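PDB 3DDM: putative mandelate racemase/muconate lactonizing enzyme from Bordetella bronchiseptica, which belongs to the enolase superfamily, pairing a mandelate racemase/muconate lactonizing enzyme-type N-terminal domain with a TIM-barrel domain, its own function not being established. Local coordinates for residues A[212-215]-A[216-220]; A[279-282]-A[283-286]. The protein carries 1 engineered substitution. All coordinates share one frame; numbering follows the deposited sequence.

Interaction 1 of 2, residues A[212-215]-A[216-220]; sequences LPRA and RQMAQ
Leu-212 and Arg-216, one turn apart at the start of helix 212-222, lie side by side and point the same way, the CD1 branch of Leu-212 resting 4.0 Å from CG of Arg-216. Chi1 of Arg-216 (-76°) sets CG beside its own backbone N, which brings that methylene within 3.4 Å of Leu-212 O; the chain then bends at chi3 and carries the guanidinium off to a salt bridge with Glu-245 of helix 240-249. The backbone hydrogen bonds are those of an alpha helix, each N-H donating to the carbonyl four residues earlier. Arg-216 N meets Leu-212 O at 3.1 Å, and Ala-219 N meets Ala-215 O at 2.7 Å. On another side of the helix, CB of Met-218 sits 3.4 Å from Arg-214 O, and its bent chain leads on to helix 182-196. Arg-214, fully extended, makes a salt bridge through NH2 to Asp-182 at the start of that same helix. CB of Ala-215 touches Leu-246 and Trp-210. The chemistry is thus divided: backbone bonds and aliphatic stems hold the first turns together, while the two arginine charges are paired with acids of the two flanking helices, fastening this one between its barrel neighbours.

Interaction 2 of 2, residues A[279-282]-A[283-286]; sequences QPDL and AKWG
Asp-281 carries this turn, its carboxylate reaching Ala-283 and its carbonyl oxygen the backbone N-H groups of Lys-284 and Trp-285. Gln-279 and Pro-280 lead into it from strand 275-278: the amide of Gln-279 is hydrogen-bonded to Glu-231, and the ring of Pro-280 lies against Tyr-305 and Cys-291. After Asp-281 the chain turns back through Leu-282 and Ala-283 in a type I beta-turn, closed by a hydrogen bond from Lys-284 N to Asp-281 O at 2.7 Å. The same oxygen takes a second donor, Trp-285 N, 3.0 Å from Asp-281 O. They arrive differently: the Trp-285 N-H comes nearly in line with the C=O bond, whereas the Lys-284 N lies well above the carbonyl plane. The carboxylate adds a third bond, an Asx turn in which OD1 of Asp-281 accepts from Ala-283 N at 3.1 Å on its anti side; chi1 of -168°, with CG beside the carbonyl carbon, brings OD1 to this N-H, whose nitrogen lies 18° out of the carboxylate plane. The side chains of Asp-281 and Lys-284 cross at about a right angle, with their CB atoms 3.6 Å apart. The extended lysine then runs past the acid to a salt bridge between NZ and Glu-258, a hydrogen bond from NZ to the backbone O of Gln-106 of the second subunit, and a cation-pi contact with Trp-58. OD2 of Asp-281 lies close to the like-charged Glu-258. Buried throughout, the turn lies between strand 275-278 and helix 287-300: Leu-282 is packed among helices 287-300, 313-325 and 110-131, Asp-281 and Ala-283 touch Tyr-309 of strand 304-309, and Trp-285 reaches Ala-114 of helix 110-131.

In the fold
Following the chain from the N terminus, strand 202-205 leads into helix 212-222, where interaction 1 joins successive turns at the start of the helix, within a beta-alpha-beta unit that goes on to strand 229-231. Interaction 2 comes later, after strand 275-278, and closes the tight bend that delivers the chain to helix 287-300. The two are in series, neither nested nor crossed, and they do not touch: their centres stand 27 Å apart, with nearest atoms about 14 Å. Interaction 1 belongs to the outer layer of barrel helices, joining neighbours 182-196 and 240-249. Interaction 2 lies near the centre of the chain, tying the barrel strands to helix 110-131 and to the second subunit.

Interaction 1 of 2, residues A[212-215]-A[216-220]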
loop_
_atom_site.group_PDB
_atom_site.type_symbol
_atom_site.label_atom_id
_atom_site.label_comp_id
_atom_site.label_asym_id
_atom_site.label_seq_id
_atom_site.Cartn_x
_atom_site.Cartn_y
_atom_site.Cartn_z
ATOM N N LEU A 212 -5.391 16.926 -17.184
ATOM C CA LEU A 212 -6.534 17.787 -17.414
ATOM C C LEU A 212 -6.738 18.320 -18.825
ATOM O O LEU A 212 -7.820 18.181 -19.389
ATOM C CB LEU A 212 -6.516 18.949 -16.426
ATOM C CG LEU A 212 -7.713 19.898 -16.518
ATOM C CD1 LEU A 212 -9.029 19.110 -16.579
ATOM C CD2 LEU A 212 -7.690 20.819 -15.322
ATOM N N PRO A 213 -5.716 18.953 -19.415
ATOM C CA PRO A 213 -5.945 19.458 -20.773
ATOM C C PRO A 213 -6.237 18.388 -21.836
ATOM O O PRO A 213 -6.951 18.649 -22.809
ATOM C CB PRO A 213 -4.686 20.285 -21.058
ATOM C CG PRO A 213 -3.651 19.669 -20.170
ATOM C CD PRO A 213 -4.404 19.376 -18.899
ATOM N N ARG A 214 -5.719 17.182 -21.649
ATOM C CA ARG A 214 -5.971 16.115 -22.616
ATOM C C ARG A 214 -7.387 15.563 -22.447
ATOM O O ARG A 214 -8.069 15.264 -23.427
ATOM C CB ARG A 214 -4.948 14.997 -22.432
ATOM C CG ARG A 214 -4.886 13.965 -23.548
ATOM C CD ARG A 214 -3.703 13.040 -23.276
ATOM N NE ARG A 214 -3.656 11.855 -24.129
ATOM C CZ ARG A 214 -2.705 10.926 -24.050
ATOM N NH1 ARG A 214 -1.727 11.049 -23.156
ATOM N NH2 ARG A 214 -2.728 9.872 -24.858
ATOM N N ALA A 215 -7.826 15.431 -21.200
ATOM C CA ALA A 215 -9.158 14.920 -20.916
ATOM C C ALA A 215 -10.201 15.862 -21.495
ATOM O O ALA A 215 -11.175 15.421 -22.099
ATOM C CB ALA A 215 -9.353 14.783 -19.421
ATOM N N ARG A 216 -10.001 17.163 -21.298
ATOM C CA ARG A 216 -10.925 18.167 -21.820
ATOM C C ARG A 216 -11.009 17.980 -23.328
ATOM O O ARG A 216 -12.095 17.869 -23.898
ATOM C CB ARG A 216 -10.425 19.586 -21.526
ATOM C CG ARG A 216 -10.594 20.068 -20.096
ATOM C CD ARG A 216 -10.095 21.517 -19.955
ATOM N NE ARG A 216 -10.802 22.437 -20.851
ATOM C CZ ARG A 216 -11.866 23.163 -20.515
ATOM N NH1 ARG A 216 -12.365 23.100 -19.287
ATOM N NH2 ARG A 216 -12.447 23.943 -21.415
ATOM N N GLN A 217 -9.840 17.939 -23.958
ATOM C CA GLN A 217 -9.735 17.760 -25.400
ATOM C C GLN A 217 -10.432 16.484 -25.869
ATOM O O GLN A 217 -11.270 16.528 -26.768
ATOM C CB GLN A 217 -8.266 17.712 -25.802
ATOM C CG GLN A 217 -8.037 17.486 -27.268
ATOM C CD GLN A 217 -6.633 16.989 -27.547
ATOM O OE1 GLN A 217 -5.645 17.685 -27.284
ATOM N NE2 GLN A 217 -6.535 15.768 -28.073
ATOM N N MET A 218 -10.088 15.347 -25.262
ATOM C CA MET A 218 -10.693 14.076 -25.651
ATOM C C MET A 218 -12.182 13.986 -25.323
ATOM O O MET A 218 -12.968 13.509 -26.140
ATOM C CB MET A 218 -9.954 12.907 -24.999
ATOM C CG MET A 218 -8.599 12.600 -25.602
ATOM S SD MET A 218 -8.640 12.174 -27.357
ATOM C CE MET A 218 -9.530 10.606 -27.306
ATOM N N ALA A 219 -12.576 14.441 -24.137
ATOM C CA ALA A 219 -13.984 14.383 -23.760
ATOM C C ALA A 219 -14.828 15.105 -24.804
ATOM O O ALA A 219 -15.995 14.784 -25.008
ATOM C CB ALA A 219 -14.187 15.009 -22.399
ATOM N N GLN A 220 -14.217 16.081 -25.469
ATOM C CA GLN A 220 -14.883 16.868 -26.506
ATOM C C GLN A 220 -15.000 16.057 -27.800
ATOM O O GLN A 220 -16.080 15.948 -28.383
ATOM C CB GLN A 220 -14.082 18.142 -26.785
ATOM C CG GLN A 220 -14.879 19.436 -26.715
ATOM C CD GLN A 220 -15.160 19.883 -25.290
ATOM O OE1 GLN A 220 -14.236 20.159 -24.514
ATOM N NE2 GLN A 220 -16.440 19.966 -24.940
#

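Interaction 2 of 2, residues A[279-282]-A[283-286]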
loop_
_atom_site.group_PDB
_atom_site.type_symbol
_atom_site.label_atom_id
_atom_site.label_comp_id
_atom_site.label_asym_id
_atom_site.label_seq_id
_atom_site.Cartn_x
_atom_site.Cartn_y
_atom_site.Cartn_z
ATOM N N GLN A 279 -18.689 4.184 -8.905
ATOM C CA GLN A 279 -18.429 2.761 -9.077
ATOM C C GLN A 279 -17.588 2.098 -7.986
ATOM O O GLN A 279 -16.463 1.664 -8.237
ATOM C CB GLN A 279 -17.736 2.556 -10.427
ATOM C CG GLN A 279 -18.376 3.324 -11.578
ATOM C CD GLN A 279 -17.452 3.443 -12.785
ATOM O OE1 GLN A 279 -16.383 4.052 -12.703
ATOM N NE2 GLN A 279 -17.859 2.858 -13.913
ATOM N N PRO A 280 -18.111 2.013 -6.760
ATOM C CA PRO A 280 -17.282 1.361 -5.741
ATOM C C PRO A 280 -17.116 -0.148 -6.013
ATOM O O PRO A 280 -18.091 -0.846 -6.335
ATOM C CB PRO A 280 -18.038 1.650 -4.443
ATOM C CG PRO A 280 -19.475 1.830 -4.898
ATOM C CD PRO A 280 -19.312 2.629 -6.166
ATOM N N ASP A 281 -15.879 -0.637 -5.894
ATOM C CA ASP A 281 -15.564 -2.054 -6.112
ATOM C C ASP A 281 -15.664 -2.753 -4.756
ATOM O O ASP A 281 -14.711 -2.760 -3.980
ATOM C CB ASP A 281 -14.144 -2.198 -6.664
ATOM C CG ASP A 281 -13.858 -3.588 -7.175
ATOM O OD1 ASP A 281 -14.348 -4.559 -6.565
ATOM O OD2 ASP A 281 -13.132 -3.712 -8.184
ATOM N N LEU A 282 -16.816 -3.356 -4.480
ATOM C CA LEU A 282 -17.036 -3.991 -3.188
ATOM C C LEU A 282 -15.988 -5.025 -2.778
ATOM O O LEU A 282 -15.854 -5.316 -1.594
ATOM C CB LEU A 282 -18.461 -4.561 -3.114
ATOM C CG LEU A 282 -18.709 -6.059 -3.084
ATOM C CD1 LEU A 282 -20.164 -6.307 -2.791
ATOM C CD2 LEU A 282 -18.319 -6.669 -4.408
ATOM N N ALA A 283 -15.229 -5.554 -3.736
ATOM C CA ALA A 283 -14.172 -6.527 -3.407
ATOM C C ALA A 283 -12.834 -5.807 -3.143
ATOM O O ALA A 283 -11.876 -6.399 -2.636
ATOM C CB ALA A 283 -14.005 -7.539 -4.529
ATOM N N LYS A 284 -12.783 -4.525 -3.489
ATOM C CA LYS A 284 -11.584 -3.730 -3.284
ATOM C C LYS A 284 -11.688 -3.013 -1.945
ATOM O O LYS A 284 -10.714 -2.948 -1.193
ATOM C CB LYS A 284 -11.428 -2.715 -4.411
ATOM C CG LYS A 284 -10.085 -2.773 -5.117
ATOM C CD LYS A 284 -10.028 -1.795 -6.283
ATOM C CE LYS A 284 -8.602 -1.521 -6.689
ATOM N NZ LYS A 284 -8.497 -0.358 -7.608
ATOM N N TRP A 285 -12.874 -2.479 -1.646
ATOM C CA TRP A 285 -13.089 -1.781 -0.379
ATOM C C TRP A 285 -14.490 -1.902 0.246
ATOM O O TRP A 285 -15.511 -1.959 -0.447
ATOM C CB TRP A 285 -12.760 -0.285 -0.508
ATOM C CG TRP A 285 -13.074 0.441 0.766
ATOM C CD1 TRP A 285 -12.292 0.502 1.890
ATOM C CD2 TRP A 285 -14.325 1.062 1.118
ATOM N NE1 TRP A 285 -12.980 1.115 2.920
ATOM C CE2 TRP A 285 -14.227 1.468 2.474
ATOM C CE3 TRP A 285 -15.520 1.308 0.420
ATOM C CZ2 TRP A 285 -15.279 2.107 3.146
ATOM C CZ3 TRP A 285 -16.568 1.943 1.088
ATOM C CH2 TRP A 285 -16.436 2.336 2.442
ATOM N N GLY A 286 -14.506 -1.930 1.577
ATOM C CA GLY A 286 -15.741 -1.983 2.338
ATOM C C GLY A 286 -16.626 -3.209 2.279
ATOM O O GLY A 286 -17.295 -3.537 3.264
#